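Local atomic coordinates of putative exported protein (Bacteroides fragilis, PDB entry 4RAA), a protein that is of unknown function but folds as a six-bladed beta-propeller and is probably exported from the cytoplasm. Residues A[123-128]-A[164-169]. Residues are numbered along the deposited sequence; the frame is centred on the assembly and turned at random.
Sequences YERRLP and SLFDII. With PO4 (phosphate ion), chain B.
Arg125 lays its guanidinium flat on the ring of Phe166. The two side chains reach toward each other tip to tip, and their planes are 11° apart. CZ of Arg125 lies over the ring face, 3.5 Å from the Phe166 ring centroid, which makes this a cation-pi stack. NH1 sits over the middle of the ring. The Arg125 chain bends at chi3 (61°), which turns NE out of the extended line.

Hydrogen bonds use the edge of the same guanidinium. Arg125 NH2 donates to Leu165 O at 2.8 Å, almost straight at 175°. The carbonyl oxygen lies in the guanidinium plane, whereas NH2 stands above the carbonyl plane. The second N-H of NH2 goes to phosphate O4, 2.7 Å away. Arg125 NE donates to phosphate O3 at 3.2 Å. Arg126 NH2 adds a weak bond to the ion; Arg126 NH1 forms a salt bridge with Asp167 OD1 of the second subunit. That subunit also binds the phosphate, through its own Arg125 NE and Arg126 N.

Apolar contact completes the set. The Pro128 ring crosses Phe166 at about a right angle, with CD of Pro128 3.8 Å from CD2 of Phe166. Trp144 meets the Phe166 ring edge-to-face.

The contact joins the end of edge strand 121-126 to the turn before strand 168-174, in the next sheet of the propeller. The stack and the edge bonds together would hold the guanidinium's rotation, with the phosphate as a partner in this crystal. The ion, probably from the crystallisation liquor, would offset the arginine charge gathered at this subunit interface.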
# COMPACT_ATOMS: atom_id res chain seq x y z
N TYR A 123 -5.61 0.41 -6.85
CA TYR A 123 -5.15 -0.30 -5.63
C TYR A 123 -5.47 0.47 -4.36
O TYR A 123 -5.80 1.65 -4.43
CB TYR A 123 -3.64 -0.54 -5.67
CG TYR A 123 -2.77 0.70 -5.62
CD1 TYR A 123 -2.55 1.48 -6.76
CD2 TYR A 123 -2.13 1.09 -4.43
CE1 TYR A 123 -1.73 2.62 -6.71
CE2 TYR A 123 -1.32 2.21 -4.36
CZ TYR A 123 -1.12 2.97 -5.50
OH TYR A 123 -0.31 4.09 -5.42
N GLU A 124 -5.37 -0.21 -3.21
CA GLU A 124 -5.61 0.43 -1.90
C GLU A 124 -4.52 0.09 -0.91
O GLU A 124 -4.00 -1.03 -0.90
CB GLU A 124 -6.99 0.05 -1.32
CG GLU A 124 -7.19 -1.42 -0.94
CD GLU A 124 -8.58 -1.76 -0.40
OE1 GLU A 124 -9.46 -0.88 -0.34
OE2 GLU A 124 -8.79 -2.93 -0.04
N ARG A 125 -4.19 1.07 -0.07
CA ARG A 125 -3.19 0.94 0.99
C ARG A 125 -3.77 1.42 2.30
O ARG A 125 -4.77 2.14 2.30
CB ARG A 125 -1.98 1.81 0.69
CG ARG A 125 -1.28 1.48 -0.60
CD ARG A 125 -0.07 2.39 -0.77
NE ARG A 125 0.90 2.23 0.32
CZ ARG A 125 1.89 3.06 0.60
NH1 ARG A 125 2.09 4.18 -0.10
NH2 ARG A 125 2.69 2.80 1.63
N ARG A 126 -3.13 1.07 3.41
CA ARG A 126 -3.57 1.53 4.73
C ARG A 126 -3.00 2.90 5.00
O ARG A 126 -1.89 3.22 4.55
CB ARG A 126 -3.13 0.60 5.84
CG ARG A 126 -3.75 -0.77 5.75
CD ARG A 126 -3.21 -1.70 6.81
NE ARG A 126 -1.77 -1.93 6.68
CZ ARG A 126 -1.06 -2.72 7.49
NH1 ARG A 126 -1.64 -3.38 8.50
NH2 ARG A 126 0.25 -2.86 7.27
N LEU A 127 -3.76 3.71 5.74
CA LEU A 127 -3.30 5.02 6.17
C LEU A 127 -2.12 4.76 7.08
O LEU A 127 -2.18 3.85 7.90
CB LEU A 127 -4.35 5.77 6.99
CG LEU A 127 -5.66 6.26 6.38
CD1 LEU A 127 -6.49 6.88 7.49
CD2 LEU A 127 -5.44 7.27 5.25
N PRO A 128 -1.05 5.55 6.93
CA PRO A 128 0.12 5.35 7.78
C PRO A 128 -0.06 5.74 9.27
O PRO A 128 0.70 5.26 10.13
CB PRO A 128 1.17 6.26 7.12
CG PRO A 128 0.37 7.34 6.48
CD PRO A 128 -0.90 6.71 6.03
N SER A 164 6.69 9.21 -1.13
CA SER A 164 5.78 8.38 -1.94
C SER A 164 5.19 7.18 -1.14
O SER A 164 3.99 6.95 -1.11
CB SER A 164 6.60 7.87 -3.15
OG SER A 164 5.97 6.87 -3.93
N LEU A 165 6.09 6.48 -0.45
CA LEU A 165 5.80 5.23 0.27
C LEU A 165 5.19 5.40 1.68
O LEU A 165 4.83 4.40 2.30
CB LEU A 165 7.14 4.43 0.30
CG LEU A 165 7.26 2.92 0.51
CD1 LEU A 165 6.44 2.15 -0.52
CD2 LEU A 165 8.72 2.50 0.40
N PHE A 166 5.04 6.65 2.15
CA PHE A 166 4.47 7.04 3.48
C PHE A 166 5.47 7.08 4.68
O PHE A 166 5.04 7.30 5.83
CB PHE A 166 3.20 6.28 3.94
CG PHE A 166 2.06 6.19 2.94
CD1 PHE A 166 1.90 7.10 1.87
CD2 PHE A 166 1.04 5.25 3.17
CE1 PHE A 166 0.80 6.99 1.01
CE2 PHE A 166 -0.07 5.16 2.33
CZ PHE A 166 -0.18 6.02 1.25
N ASP A 167 6.76 6.88 4.43
CA ASP A 167 7.78 7.02 5.50
C ASP A 167 7.91 8.52 5.79
O ASP A 167 7.97 9.33 4.86
CB ASP A 167 9.12 6.42 5.08
CG ASP A 167 9.07 4.90 4.89
OD1 ASP A 167 8.20 4.22 5.50
OD2 ASP A 167 9.91 4.38 4.13
N ILE A 168 7.94 8.88 7.07
CA ILE A 168 7.96 10.29 7.51
C ILE A 168 9.30 10.94 7.20
O ILE A 168 10.33 10.43 7.62
CB ILE A 168 7.65 10.42 9.04
CG1 ILE A 168 6.21 9.93 9.33
CG2 ILE A 168 7.83 11.87 9.53
CD1 ILE A 168 5.86 9.76 10.79
N ILE A 169 9.26 12.07 6.47
CA ILE A 169 10.47 12.86 6.14
C ILE A 169 10.68 13.90 7.24
O ILE A 169 11.76 13.95 7.82
CB ILE A 169 10.40 13.52 4.74
CG1 ILE A 169 10.33 12.43 3.66
CG2 ILE A 169 11.63 14.41 4.50
CD1 ILE A 169 10.08 12.94 2.25
P PO4 B . 0.92 0.08 3.58
O1 PO4 B . 0.20 1.10 4.43
O2 PO4 B . 1.09 -1.22 4.35
O3 PO4 B . 0.14 -0.20 2.32
O4 PO4 B . 2.27 0.66 3.20